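Local coordinates for protein kojibiose phosphorylase (Gut metagenome, PDB 6W0P) that is a phosphorylase of glycoside hydrolase family 65, whose helical catalytic domain is joined to flanking N-terminal and C-terminal domains, at residues 632-637 with 682-687; 674-679 with 701-706; 688-693 with 712-717; 692-697 with 721-726. One frame throughout, in Å; residues are numbered along the deposited sequence.

Contact 1 (632-637 with 682-687); sequences ASKIGL and GLMIKN
The ammonium end of Lys634 stretches from the last turn of helix 624-634 to the backbone at Gly682 and Leu683, and a single water carries the polar side of the contact. Lys634 NZ gives a hydrogen bond of 2.9 Å to this water. The water in turn donates to Leu683 O, modelled at 2.5 Å, a doubtful length for such a bond. Lys634 NZ also comes 3.7 Å from Gly682 O, a loose electrostatic approach to a carbonyl and not a hydrogen bond. The side chain leaves with CG opposite the backbone N (chi1 -171°), then bends at both chi2 and chi3, which carries NZ to the carbonyls of Gly682 and Leu683.

Helix 624-634 closes in a Schellman motif. Leu637 N bonds to Ala632 O and Gly636 N to Ser633 O, with Gly636 as the C-prime residue, while Gln603 NE2 binds Lys634 O. Gly682 likewise leaves helix 666-680 with positive phi and leads into strand 684-686. The contact thus sets two helix ends of the helical region beside the first strand of the small C-terminal beta region.

Van der Waals contact is thin. The amine makes a loose approach to Met684, with Lys634 NZ 4.4 Å from Met684 CB, while the lysine chain also packs on Met598 and Met684 touches Glu599. Met684 is paired through its backbone with Asn691 of the next strand.

Contact 2 (674-679 with 701-706); sequences MNIVYG and NYYQFK
Val677 sets one methyl over the face of the Phe705 ring in a CH-pi contact. Its CG2 is 4.0 Å from the ring centroid of Phe705, on a line tilted 26° from the ring normal, and the offset brings it nearest the inner end of the ring, 3.7 Å from Phe705 CG. The second branch reaches farther out: Val677 CG1 approaches Phe705 CE1 at 3.9 Å. Alongside, Ile676 CG2 comes at a slant to Tyr703, 4.4 Å from CD2, a lighter touch.

Both rings rise from strand 702-709 with CG lodged between the backbone N and the carbonyl carbon (chi1 63° for Phe705 and 59° for Tyr703), and both residues point their side chains at the helix. Phe705 also rests on Val716 of the neighbouring strand. The phenol of Tyr703 is held by a hydrogen bond from its OH to Thr695 O.

On the helix side, helix 666-680 widens into a pi-type turn at 675-679, where a weak bond runs from Gly679 N to Met674 O, and the backbone of Val677 is hydrogen-bonded to Leu683. The C-terminal part of this helix packs on the five-stranded sheet through Ile676 and Val677.

Between the two segments the contact is made of methyl groups against aromatic carbons, all buried. It offers no polar pair of its own, so its hold probably rests on dispersion and the exclusion of water.

Contact 3 (688-693 with 712-717); sequences DILNLT and HLLTVK
Leu690 and Leu714 meet tip to tip, CD1 of the one 4.0 Å from CD1 of the other, and two residues farther along each strand Leu692 meets Val716 in the same manner. In that second pair Leu692 CD1 lies 3.9 Å from Val716 CG2 and 4.2 Å from Val716 CG1, so one leucine methyl is offered to both branches of the valine. Val716 makes this possible by holding CG1 opposite its backbone N (chi1 -180°), which spreads both branches toward the other strand. These four buried side chains are the tight part. The backbones stay well apart, 10.8 Å between the CA atoms of Leu690 and Leu714 and 9.3 Å between those of Leu692 and Val716, the spacing of two sheets stacked face to face and not of strands paired edge to edge.

The alternate residues turn from the seam and include most of the polar side chains. Asn691 ND2 folds back onto its own strand in a weak hydrogen bond to Ile689 O. At one end the exposed Asp688 forms a salt bridge through OD2 with Lys710. On the other strand, Thr715 OG1 is bonded to Lys706 NZ, and Lys717 makes a cation-pi contact with Tyr702.

Strand 689-692 lies between strands 684-686 and 733-737 in a four-stranded mixed sheet, where Leu690 and Leu692 both also touch Ile735. Strand 712-718 lies between strands 702-709 and 722-726 in the five-stranded antiparallel sheet.

Contact 4 (692-697 with 721-726); sequences LTPTSN and DNVIIT
Val723 meets Pro694 soon after the chain has turned into strand 722-726, a turn in which Asp719 OD1 takes the backbone N-H groups of both Asp721 and Asn722. Val723 holds its two methyl groups against the proline ring: CG2 is 3.9 Å from Pro694 CG, and CG1 is 4.0 Å from that same carbon. The side chains cross at about a right angle, and Pro694 CB adds a further touch to Val723 CG2 at 4.0 Å. Tyr738 borders this pair, touching Val723 and bonding through its OH to Pro694 O.

Ile724 lies on the other face of the sheet, beside Lys747 and Glu749 of the neighbouring strand 747-751, in the usual alternation of a beta strand. The strand therefore turns its odd-numbered side to the interior between the two C-terminal sheets, where the chain leaving strand 689-692 closes over it.

Ile725 comes next on that inner side. With CG1 opposite its carbonyl carbon (chi1 -58°) it reaches inward tip to tip with Leu692, CD1 of Ile725 3.9 Å from CD1 of Leu692, while Ile735 and Val737 of strand 733-737 pack on it too. Thr726 turns outward again, its OG1 weakly bonded to Thr715 O of the adjacent strand.

Overall arrangement
Contacts 2, 3 and 4 are buried and apolar, whereas contact 1 is only partly buried and relies on a lysine bridged by water to a backbone carbonyl. Contacts 3 and 4 share Leu692, whose CD1 touches neighbouring strands of the five-stranded sheet in the two contacts; they join that sheet to the four-stranded one and to the chain following it. Contact 2 brings the same five-stranded sheet against helix 666-680, and contact 1 reaches the strand that directly follows this helix. Backbone pairing of strands 712-718 and 722-726, with Lys717 N to Ile724 O as one bond, ties contacts 3 and 4. Aromatic packing marks the helix-sheet contact; aliphatic side chains mark contacts 3 and 4.

Contact 1 (632-637 with 682-687)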
loop_
_atom_site.group_PDB
_atom_site.type_symbol
_atom_site.label_atom_id
_atom_site.label_comp_id
_atom_site.label_asym_id
_atom_site.label_seq_id
_atom_site.Cartn_x
_atom_site.Cartn_y
_atom_site.Cartn_z
ATOM N N ALA A 632 -17.944 -11.238 -29.878
ATOM C CA ALA A 632 -17.982 -10.705 -31.262
ATOM C C ALA A 632 -18.554 -11.771 -32.195
ATOM O O ALA A 632 -19.475 -11.443 -32.936
ATOM C CB ALA A 632 -16.618 -10.271 -31.737
ATOM N N SER A 633 -18.044 -13.004 -32.141
ATOM C CA SER A 633 -18.551 -14.132 -32.969
ATOM C C SER A 633 -20.066 -14.293 -32.750
ATOM O O SER A 633 -20.802 -14.342 -33.723
ATOM C CB SER A 633 -17.823 -15.425 -32.672
ATOM O OG SER A 633 -16.597 -15.501 -33.374
ATOM N N LYS A 634 -20.495 -14.368 -31.485
ATOM C CA LYS A 634 -21.902 -14.593 -31.060
ATOM C C LYS A 634 -22.820 -13.537 -31.685
ATOM O O LYS A 634 -23.978 -13.903 -31.999
ATOM C CB LYS A 634 -21.986 -14.554 -29.533
ATOM C CG LYS A 634 -23.309 -14.983 -28.918
ATOM C CD LYS A 634 -23.600 -16.455 -29.013
ATOM C CE LYS A 634 -22.614 -17.328 -28.246
ATOM N NZ LYS A 634 -22.789 -18.779 -28.556
ATOM N N ILE A 635 -22.348 -12.301 -31.885
ATOM C CA ILE A 635 -23.200 -11.192 -32.417
ATOM C C ILE A 635 -22.885 -10.890 -33.901
ATOM O O ILE A 635 -23.354 -9.850 -34.386
ATOM C CB ILE A 635 -23.107 -9.942 -31.519
ATOM C CG1 ILE A 635 -21.685 -9.401 -31.392
ATOM C CG2 ILE A 635 -23.715 -10.216 -30.153
ATOM C CD1 ILE A 635 -21.543 -8.332 -30.345
ATOM N N GLY A 636 -22.177 -11.770 -34.614
ATOM C CA GLY A 636 -21.974 -11.662 -36.074
ATOM C C GLY A 636 -20.903 -10.658 -36.471
ATOM O O GLY A 636 -20.851 -10.337 -37.667
ATOM N N LEU A 637 -20.037 -10.201 -35.544
ATOM C CA LEU A 637 -18.921 -9.258 -35.853
ATOM C C LEU A 637 -17.648 -10.061 -36.172
ATOM O O LEU A 637 -16.707 -10.143 -35.319
ATOM C CB LEU A 637 -18.699 -8.321 -34.664
ATOM C CG LEU A 637 -19.837 -7.377 -34.314
ATOM C CD1 LEU A 637 -19.424 -6.478 -33.167
ATOM C CD2 LEU A 637 -20.235 -6.542 -35.523
ATOM N N GLY A 682 -18.992 -21.656 -31.513
ATOM C CA GLY A 682 -20.250 -21.207 -30.880
ATOM C C GLY A 682 -20.816 -22.233 -29.908
ATOM O O GLY A 682 -22.021 -22.253 -29.703
ATOM N N LEU A 683 -19.975 -23.043 -29.272
ATOM C CA LEU A 683 -20.457 -24.038 -28.287
ATOM C C LEU A 683 -21.207 -23.339 -27.138
ATOM O O LEU A 683 -20.739 -22.309 -26.622
ATOM C CB LEU A 683 -19.271 -24.850 -27.764
ATOM C CG LEU A 683 -19.606 -25.750 -26.576
ATOM C CD1 LEU A 683 -20.498 -26.889 -27.000
ATOM C CD2 LEU A 683 -18.332 -26.272 -25.938
ATOM N N MET A 684 -22.358 -23.889 -26.775
ATOM C CA MET A 684 -23.190 -23.432 -25.637
ATOM C C MET A 684 -24.158 -24.560 -25.267
ATOM O O MET A 684 -24.769 -25.180 -26.185
ATOM C CB MET A 684 -23.937 -22.151 -26.037
ATOM C CG MET A 684 -24.833 -21.560 -24.970
ATOM S SD MET A 684 -25.750 -20.064 -25.543
ATOM C CE MET A 684 -26.885 -20.739 -26.753
ATOM N N ILE A 685 -24.283 -24.846 -23.973
ATOM C CA ILE A 685 -25.338 -25.749 -23.425
ATOM C C ILE A 685 -26.520 -24.880 -22.985
ATOM O O ILE A 685 -26.348 -24.062 -22.091
ATOM C CB ILE A 685 -24.814 -26.604 -22.257
ATOM C CG1 ILE A 685 -23.476 -27.271 -22.575
ATOM C CG2 ILE A 685 -25.870 -27.608 -21.800
ATOM C CD1 ILE A 685 -23.511 -28.231 -23.736
ATOM N N LYS A 686 -27.683 -25.066 -23.591
ATOM C CA LYS A 686 -28.945 -24.370 -23.216
ATOM C C LYS A 686 -30.037 -25.419 -22.982
ATOM O O LYS A 686 -30.204 -26.304 -23.866
ATOM C CB LYS A 686 -29.358 -23.380 -24.309
ATOM C CG LYS A 686 -30.365 -22.336 -23.859
ATOM C CD LYS A 686 -30.711 -21.318 -24.942
ATOM C CE LYS A 686 -31.695 -20.267 -24.456
ATOM N NZ LYS A 686 -32.457 -19.663 -25.580
ATOM N N ASN A 687 -30.727 -25.312 -21.835
ATOM C CA ASN A 687 -31.748 -26.276 -21.348
ATOM C C ASN A 687 -31.213 -27.692 -21.564
ATOM O O ASN A 687 -31.970 -28.537 -22.078
ATOM C CB ASN A 687 -33.099 -26.080 -22.047
ATOM C CG ASN A 687 -33.598 -24.653 -21.931
ATOM O OD1 ASN A 687 -33.423 -24.008 -20.896
ATOM N ND2 ASN A 687 -34.230 -24.149 -22.983
HETATM O O HOH W 1 -20.397 -19.981 -27.541
#

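Contact 2 (674-679 with 701-706)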
loop_
_atom_site.group_PDB
_atom_site.type_symbol
_atom_site.label_atom_id
_atom_site.label_comp_id
_atom_site.label_asym_id
_atom_site.label_seq_id
_atom_site.Cartn_x
_atom_site.Cartn_y
_atom_site.Cartn_z
ATOM N N MET A 674 -10.635 -22.053 -25.739
ATOM C CA MET A 674 -11.938 -21.383 -25.517
ATOM C C MET A 674 -12.329 -20.567 -26.749
ATOM O O MET A 674 -13.494 -20.688 -27.186
ATOM C CB MET A 674 -11.847 -20.427 -24.330
ATOM C CG MET A 674 -11.421 -21.119 -23.081
ATOM S SD MET A 674 -12.883 -21.550 -22.194
ATOM C CE MET A 674 -13.298 -19.982 -21.448
ATOM N N ASN A 675 -11.392 -19.740 -27.239
ATOM C CA ASN A 675 -11.593 -18.887 -28.435
ATOM C C ASN A 675 -12.024 -19.772 -29.615
ATOM O O ASN A 675 -12.892 -19.317 -30.408
ATOM C CB ASN A 675 -10.382 -18.031 -28.792
ATOM C CG ASN A 675 -10.770 -16.715 -29.439
ATOM O OD1 ASN A 675 -10.091 -15.711 -29.231
ATOM N ND2 ASN A 675 -11.827 -16.710 -30.254
ATOM N N ILE A 676 -11.477 -20.988 -29.733
ATOM C CA ILE A 676 -11.792 -21.891 -30.885
ATOM C C ILE A 676 -13.186 -22.509 -30.673
ATOM O O ILE A 676 -14.013 -22.374 -31.604
ATOM C CB ILE A 676 -10.677 -22.931 -31.112
ATOM C CG1 ILE A 676 -9.414 -22.253 -31.668
ATOM C CG2 ILE A 676 -11.185 -24.053 -32.008
ATOM C CD1 ILE A 676 -8.177 -23.169 -31.797
ATOM N N VAL A 677 -13.475 -23.067 -29.487
ATOM C CA VAL A 677 -14.685 -23.919 -29.263
ATOM C C VAL A 677 -15.902 -23.072 -28.847
ATOM O O VAL A 677 -16.991 -23.284 -29.433
ATOM C CB VAL A 677 -14.398 -25.069 -28.287
ATOM C CG1 VAL A 677 -15.645 -25.853 -27.957
ATOM C CG2 VAL A 677 -13.347 -26.015 -28.836
ATOM N N TYR A 678 -15.772 -22.147 -27.906
ATOM C CA TYR A 678 -16.858 -21.200 -27.547
ATOM C C TYR A 678 -17.008 -20.123 -28.628
ATOM O O TYR A 678 -18.132 -19.665 -28.859
ATOM C CB TYR A 678 -16.626 -20.546 -26.189
ATOM C CG TYR A 678 -16.875 -21.459 -25.019
ATOM C CD1 TYR A 678 -18.134 -21.981 -24.770
ATOM C CD2 TYR A 678 -15.859 -21.794 -24.141
ATOM C CE1 TYR A 678 -18.379 -22.827 -23.694
ATOM C CE2 TYR A 678 -16.088 -22.629 -23.056
ATOM C CZ TYR A 678 -17.346 -23.163 -22.845
ATOM O OH TYR A 678 -17.563 -23.946 -21.752
ATOM N N GLY A 679 -15.898 -19.733 -29.253
ATOM C CA GLY A 679 -15.840 -18.622 -30.215
ATOM C C GLY A 679 -16.276 -19.073 -31.590
ATOM O O GLY A 679 -17.480 -18.988 -31.887
ATOM N N ASN A 701 -8.637 -22.791 -43.802
ATOM C CA ASN A 701 -9.482 -23.566 -44.756
ATOM C C ASN A 701 -10.512 -24.362 -43.959
ATOM O O ASN A 701 -11.680 -24.265 -44.262
ATOM C CB ASN A 701 -8.644 -24.508 -45.622
ATOM C CG ASN A 701 -7.657 -23.746 -46.478
ATOM O OD1 ASN A 701 -7.995 -22.658 -46.960
ATOM N ND2 ASN A 701 -6.451 -24.288 -46.642
ATOM N N TYR A 702 -10.085 -25.063 -42.921
ATOM C CA TYR A 702 -10.987 -25.745 -41.974
ATOM C C TYR A 702 -10.329 -25.777 -40.603
ATOM O O TYR A 702 -9.108 -25.578 -40.497
ATOM C CB TYR A 702 -11.387 -27.120 -42.513
ATOM C CG TYR A 702 -10.360 -28.229 -42.521
ATOM C CD1 TYR A 702 -9.980 -28.871 -41.345
ATOM C CD2 TYR A 702 -9.826 -28.712 -43.719
ATOM C CE1 TYR A 702 -9.057 -29.909 -41.351
ATOM C CE2 TYR A 702 -8.920 -29.762 -43.745
ATOM C CZ TYR A 702 -8.539 -30.359 -42.556
ATOM O OH TYR A 702 -7.668 -31.409 -42.558
ATOM N N TYR A 703 -11.138 -25.994 -39.573
ATOM C CA TYR A 703 -10.672 -26.401 -38.232
ATOM C C TYR A 703 -11.565 -27.543 -37.761
ATOM O O TYR A 703 -12.729 -27.683 -38.240
ATOM C CB TYR A 703 -10.682 -25.230 -37.247
ATOM C CG TYR A 703 -12.028 -24.590 -37.046
ATOM C CD1 TYR A 703 -12.473 -23.569 -37.863
ATOM C CD2 TYR A 703 -12.858 -24.997 -36.015
ATOM C CE1 TYR A 703 -13.722 -22.992 -37.680
ATOM C CE2 TYR A 703 -14.097 -24.415 -35.800
ATOM C CZ TYR A 703 -14.533 -23.412 -36.639
ATOM O OH TYR A 703 -15.756 -22.850 -36.429
ATOM N N GLN A 704 -11.045 -28.319 -36.816
ATOM C CA GLN A 704 -11.773 -29.468 -36.235
ATOM C C GLN A 704 -11.413 -29.530 -34.762
ATOM O O GLN A 704 -10.202 -29.451 -34.467
ATOM C CB GLN A 704 -11.420 -30.755 -36.984
ATOM C CG GLN A 704 -12.113 -32.011 -36.465
ATOM C CD GLN A 704 -11.712 -33.205 -37.296
ATOM O OE1 GLN A 704 -12.194 -33.408 -38.407
ATOM N NE2 GLN A 704 -10.803 -33.999 -36.773
ATOM N N PHE A 705 -12.424 -29.649 -33.903
ATOM C CA PHE A 705 -12.263 -29.820 -32.442
ATOM C C PHE A 705 -13.046 -31.049 -31.992
ATOM O O PHE A 705 -13.930 -31.503 -32.744
ATOM C CB PHE A 705 -12.662 -28.562 -31.675
ATOM C CG PHE A 705 -14.102 -28.135 -31.778
ATOM C CD1 PHE A 705 -15.054 -28.610 -30.889
ATOM C CD2 PHE A 705 -14.482 -27.168 -32.693
ATOM C CE1 PHE A 705 -16.373 -28.189 -30.974
ATOM C CE2 PHE A 705 -15.802 -26.751 -32.777
ATOM C CZ PHE A 705 -16.741 -27.259 -31.916
ATOM N N LYS A 706 -12.659 -31.594 -30.833
ATOM C CA LYS A 706 -13.273 -32.771 -30.178
ATOM C C LYS A 706 -13.605 -32.404 -28.732
ATOM O O LYS A 706 -12.736 -31.789 -28.051
ATOM C CB LYS A 706 -12.335 -33.970 -30.246
ATOM C CG LYS A 706 -12.067 -34.498 -31.651
ATOM C CD LYS A 706 -11.118 -35.671 -31.639
ATOM C CE LYS A 706 -10.728 -36.167 -33.009
ATOM N NZ LYS A 706 -11.720 -37.141 -33.520
#

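Contact 3 (688-693 with 712-717)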
loop_
_atom_site.group_PDB
_atom_site.type_symbol
_atom_site.label_atom_id
_atom_site.label_comp_id
_atom_site.label_asym_id
_atom_site.label_seq_id
_atom_site.Cartn_x
_atom_site.Cartn_y
_atom_site.Cartn_z
ATOM N N ASP A 688 -29.930 -27.921 -21.253
ATOM C CA ASP A 688 -29.318 -29.276 -21.234
ATOM C C ASP A 688 -29.253 -29.862 -22.655
ATOM O O ASP A 688 -29.227 -31.098 -22.771
ATOM C CB ASP A 688 -30.111 -30.182 -20.285
ATOM C CG ASP A 688 -29.301 -31.363 -19.804
ATOM O OD1 ASP A 688 -28.115 -31.153 -19.540
ATOM O OD2 ASP A 688 -29.853 -32.475 -19.723
ATOM N N ILE A 689 -29.226 -29.003 -23.683
ATOM C CA ILE A 689 -29.067 -29.362 -25.125
ATOM C C ILE A 689 -27.794 -28.672 -25.620
ATOM O O ILE A 689 -27.688 -27.444 -25.463
ATOM C CB ILE A 689 -30.265 -28.904 -25.988
ATOM C CG1 ILE A 689 -31.643 -29.316 -25.445
ATOM C CG2 ILE A 689 -30.060 -29.327 -27.424
ATOM C CD1 ILE A 689 -31.963 -30.785 -25.555
ATOM N N LEU A 690 -26.888 -29.415 -26.250
ATOM C CA LEU A 690 -25.669 -28.834 -26.853
ATOM C C LEU A 690 -26.054 -28.052 -28.113
ATOM O O LEU A 690 -26.706 -28.642 -29.002
ATOM C CB LEU A 690 -24.674 -29.958 -27.160
ATOM C CG LEU A 690 -23.304 -29.501 -27.649
ATOM C CD1 LEU A 690 -22.207 -30.229 -26.897
ATOM C CD2 LEU A 690 -23.159 -29.729 -29.137
ATOM N N ASN A 691 -25.608 -26.798 -28.176
ATOM C CA ASN A 691 -25.748 -25.877 -29.322
ATOM C C ASN A 691 -24.371 -25.624 -29.948
ATOM O O ASN A 691 -23.376 -25.490 -29.205
ATOM C CB ASN A 691 -26.359 -24.531 -28.915
ATOM C CG ASN A 691 -27.840 -24.574 -28.584
ATOM O OD1 ASN A 691 -28.619 -23.894 -29.233
ATOM N ND2 ASN A 691 -28.232 -25.351 -27.583
ATOM N N LEU A 692 -24.343 -25.519 -31.277
ATOM C CA LEU A 692 -23.185 -25.057 -32.086
ATOM C C LEU A 692 -23.686 -24.006 -33.075
ATOM O O LEU A 692 -24.832 -24.157 -33.535
ATOM C CB LEU A 692 -22.581 -26.244 -32.845
ATOM C CG LEU A 692 -22.009 -27.368 -31.981
ATOM C CD1 LEU A 692 -21.587 -28.548 -32.855
ATOM C CD2 LEU A 692 -20.834 -26.868 -31.171
ATOM N N THR A 693 -22.878 -22.967 -33.324
ATOM C CA THR A 693 -23.075 -21.940 -34.380
ATOM C C THR A 693 -21.731 -21.667 -35.030
ATOM O O THR A 693 -21.124 -20.628 -34.793
ATOM C CB THR A 693 -23.641 -20.627 -33.826
ATOM O OG1 THR A 693 -24.778 -20.960 -33.045
ATOM C CG2 THR A 693 -24.039 -19.648 -34.911
ATOM N N HIS A 712 -20.733 -38.733 -24.953
ATOM C CA HIS A 712 -20.554 -38.740 -26.425
ATOM C C HIS A 712 -19.273 -37.996 -26.771
ATOM O O HIS A 712 -19.243 -36.775 -26.583
ATOM C CB HIS A 712 -21.727 -38.108 -27.172
ATOM C CG HIS A 712 -23.051 -38.733 -26.908
ATOM N ND1 HIS A 712 -23.429 -39.907 -27.501
ATOM C CD2 HIS A 712 -24.091 -38.325 -26.147
ATOM C CE1 HIS A 712 -24.651 -40.214 -27.103
ATOM N NE2 HIS A 712 -25.077 -39.261 -26.270
ATOM N N LEU A 713 -18.283 -38.716 -27.287
ATOM C CA LEU A 713 -17.068 -38.097 -27.843
ATOM C C LEU A 713 -17.400 -37.533 -29.219
ATOM O O LEU A 713 -17.525 -38.332 -30.164
ATOM C CB LEU A 713 -15.940 -39.125 -27.916
ATOM C CG LEU A 713 -14.627 -38.596 -28.507
ATOM C CD1 LEU A 713 -14.243 -37.260 -27.868
ATOM C CD2 LEU A 713 -13.505 -39.620 -28.335
ATOM N N LEU A 714 -17.543 -36.215 -29.311
ATOM C CA LEU A 714 -17.992 -35.505 -30.543
ATOM C C LEU A 714 -16.796 -34.947 -31.312
ATOM O O LEU A 714 -15.954 -34.273 -30.682
ATOM C CB LEU A 714 -18.912 -34.351 -30.158
ATOM C CG LEU A 714 -20.139 -34.736 -29.359
ATOM C CD1 LEU A 714 -20.762 -33.499 -28.751
ATOM C CD2 LEU A 714 -21.139 -35.483 -30.231
ATOM N N THR A 715 -16.787 -35.165 -32.627
ATOM C CA THR A 715 -15.874 -34.534 -33.609
ATOM C C THR A 715 -16.673 -33.571 -34.489
ATOM O O THR A 715 -17.632 -34.006 -35.146
ATOM C CB THR A 715 -15.148 -35.573 -34.469
ATOM O OG1 THR A 715 -14.440 -36.483 -33.625
ATOM C CG2 THR A 715 -14.180 -34.942 -35.439
ATOM N N VAL A 716 -16.243 -32.312 -34.493
ATOM C CA VAL A 716 -16.869 -31.188 -35.212
ATOM C C VAL A 716 -15.816 -30.640 -36.153
ATOM O O VAL A 716 -14.854 -30.071 -35.657
ATOM C CB VAL A 716 -17.391 -30.104 -34.255
ATOM C CG1 VAL A 716 -18.029 -28.972 -35.034
ATOM C CG2 VAL A 716 -18.354 -30.657 -33.213
ATOM N N LYS A 717 -16.034 -30.814 -37.460
ATOM C CA LYS A 717 -15.209 -30.243 -38.547
ATOM C C LYS A 717 -15.998 -29.119 -39.225
ATOM O O LYS A 717 -17.125 -29.378 -39.657
ATOM C CB LYS A 717 -14.824 -31.331 -39.558
ATOM C CG LYS A 717 -13.886 -30.856 -40.659
ATOM C CD LYS A 717 -13.435 -31.958 -41.572
ATOM C CE LYS A 717 -12.708 -31.394 -42.774
ATOM N NZ LYS A 717 -12.003 -32.442 -43.549
#

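Contact 4 (692-697 with 721-726)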
loop_
_atom_site.group_PDB
_atom_site.type_symbol
_atom_site.label_atom_id
_atom_site.label_comp_id
_atom_site.label_asym_id
_atom_site.label_seq_id
_atom_site.Cartn_x
_atom_site.Cartn_y
_atom_site.Cartn_z
ATOM N N LEU A 692 -24.343 -25.519 -31.277
ATOM C CA LEU A 692 -23.185 -25.057 -32.086
ATOM C C LEU A 692 -23.686 -24.006 -33.075
ATOM O O LEU A 692 -24.832 -24.157 -33.535
ATOM C CB LEU A 692 -22.581 -26.244 -32.845
ATOM C CG LEU A 692 -22.009 -27.368 -31.981
ATOM C CD1 LEU A 692 -21.587 -28.548 -32.855
ATOM C CD2 LEU A 692 -20.834 -26.868 -31.171
ATOM N N THR A 693 -22.878 -22.967 -33.324
ATOM C CA THR A 693 -23.075 -21.940 -34.380
ATOM C C THR A 693 -21.731 -21.667 -35.030
ATOM O O THR A 693 -21.124 -20.628 -34.793
ATOM C CB THR A 693 -23.641 -20.627 -33.826
ATOM O OG1 THR A 693 -24.778 -20.960 -33.045
ATOM C CG2 THR A 693 -24.039 -19.648 -34.911
ATOM N N PRO A 694 -21.181 -22.636 -35.780
ATOM C CA PRO A 694 -19.828 -22.507 -36.313
ATOM C C PRO A 694 -19.668 -21.374 -37.342
ATOM O O PRO A 694 -20.453 -21.271 -38.272
ATOM C CB PRO A 694 -19.543 -23.897 -36.901
ATOM C CG PRO A 694 -20.496 -24.808 -36.171
ATOM C CD PRO A 694 -21.747 -23.967 -36.014
ATOM N N THR A 695 -18.658 -20.531 -37.112
ATOM C CA THR A 695 -18.263 -19.408 -37.998
ATOM C C THR A 695 -16.800 -19.613 -38.402
ATOM O O THR A 695 -16.144 -20.505 -37.844
ATOM C CB THR A 695 -18.529 -18.064 -37.309
ATOM O OG1 THR A 695 -17.932 -18.090 -36.009
ATOM C CG2 THR A 695 -20.007 -17.754 -37.191
ATOM N N SER A 696 -16.313 -18.815 -39.340
ATOM C CA SER A 696 -15.032 -19.043 -40.052
ATOM C C SER A 696 -13.931 -18.221 -39.385
ATOM O O SER A 696 -14.198 -17.060 -38.997
ATOM C CB SER A 696 -15.157 -18.668 -41.516
ATOM O OG SER A 696 -16.107 -19.489 -42.178
ATOM N N ASN A 697 -12.737 -18.800 -39.287
ATOM C CA ASN A 697 -11.471 -18.043 -39.120
ATOM C C ASN A 697 -10.936 -17.774 -40.530
ATOM O O ASN A 697 -10.686 -18.760 -41.236
ATOM C CB ASN A 697 -10.482 -18.808 -38.253
ATOM C CG ASN A 697 -9.203 -18.043 -37.983
ATOM O OD1 ASN A 697 -8.739 -17.307 -38.840
ATOM N ND2 ASN A 697 -8.621 -18.224 -36.805
ATOM N N ASP A 721 -18.063 -24.654 -46.638
ATOM C CA ASP A 721 -19.369 -25.110 -47.193
ATOM C C ASP A 721 -20.164 -25.935 -46.176
ATOM O O ASP A 721 -21.376 -25.930 -46.291
ATOM C CB ASP A 721 -19.167 -25.979 -48.437
ATOM C CG ASP A 721 -18.295 -25.331 -49.502
ATOM O OD1 ASP A 721 -18.428 -24.092 -49.695
ATOM O OD2 ASP A 721 -17.475 -26.059 -50.116
ATOM N N ASN A 722 -19.508 -26.630 -45.234
ATOM C CA ASN A 722 -20.161 -27.666 -44.392
ATOM C C ASN A 722 -19.664 -27.632 -42.935
ATOM O O ASN A 722 -18.520 -27.244 -42.667
ATOM C CB ASN A 722 -19.986 -29.061 -44.999
ATOM C CG ASN A 722 -20.860 -29.264 -46.221
ATOM O OD1 ASN A 722 -20.354 -29.346 -47.333
ATOM N ND2 ASN A 722 -22.169 -29.301 -46.037
ATOM N N VAL A 723 -20.570 -27.998 -42.042
ATOM C CA VAL A 723 -20.309 -28.480 -40.675
ATOM C C VAL A 723 -20.575 -29.976 -40.701
ATOM O O VAL A 723 -21.672 -30.344 -41.056
ATOM C CB VAL A 723 -21.198 -27.756 -39.656
ATOM C CG1 VAL A 723 -20.925 -28.240 -38.248
ATOM C CG2 VAL A 723 -21.015 -26.256 -39.760
ATOM N N ILE A 724 -19.572 -30.778 -40.364
ATOM C CA ILE A 724 -19.674 -32.252 -40.243
ATOM C C ILE A 724 -19.421 -32.566 -38.769
ATOM O O ILE A 724 -18.363 -32.138 -38.229
ATOM C CB ILE A 724 -18.679 -32.937 -41.216
ATOM C CG1 ILE A 724 -18.957 -32.522 -42.662
ATOM C CG2 ILE A 724 -18.659 -34.458 -41.073
ATOM C CD1 ILE A 724 -17.740 -32.642 -43.569
ATOM N N ILE A 725 -20.372 -33.252 -38.147
ATOM C CA ILE A 725 -20.385 -33.638 -36.711
ATOM C C ILE A 725 -20.508 -35.157 -36.684
ATOM O O ILE A 725 -21.446 -35.675 -37.368
ATOM C CB ILE A 725 -21.548 -32.960 -35.963
ATOM C CG1 ILE A 725 -21.487 -31.430 -36.055
ATOM C CG2 ILE A 725 -21.616 -33.435 -34.525
ATOM C CD1 ILE A 725 -22.819 -30.755 -35.839
ATOM N N THR A 726 -19.605 -35.835 -35.967
ATOM C CA THR A 726 -19.559 -37.313 -35.890
ATOM C C THR A 726 -19.436 -37.761 -34.429
ATOM O O THR A 726 -18.860 -37.021 -33.597
ATOM C CB THR A 726 -18.447 -37.896 -36.781
ATOM O OG1 THR A 726 -17.252 -37.106 -36.694
ATOM C CG2 THR A 726 -18.840 -37.971 -38.239
#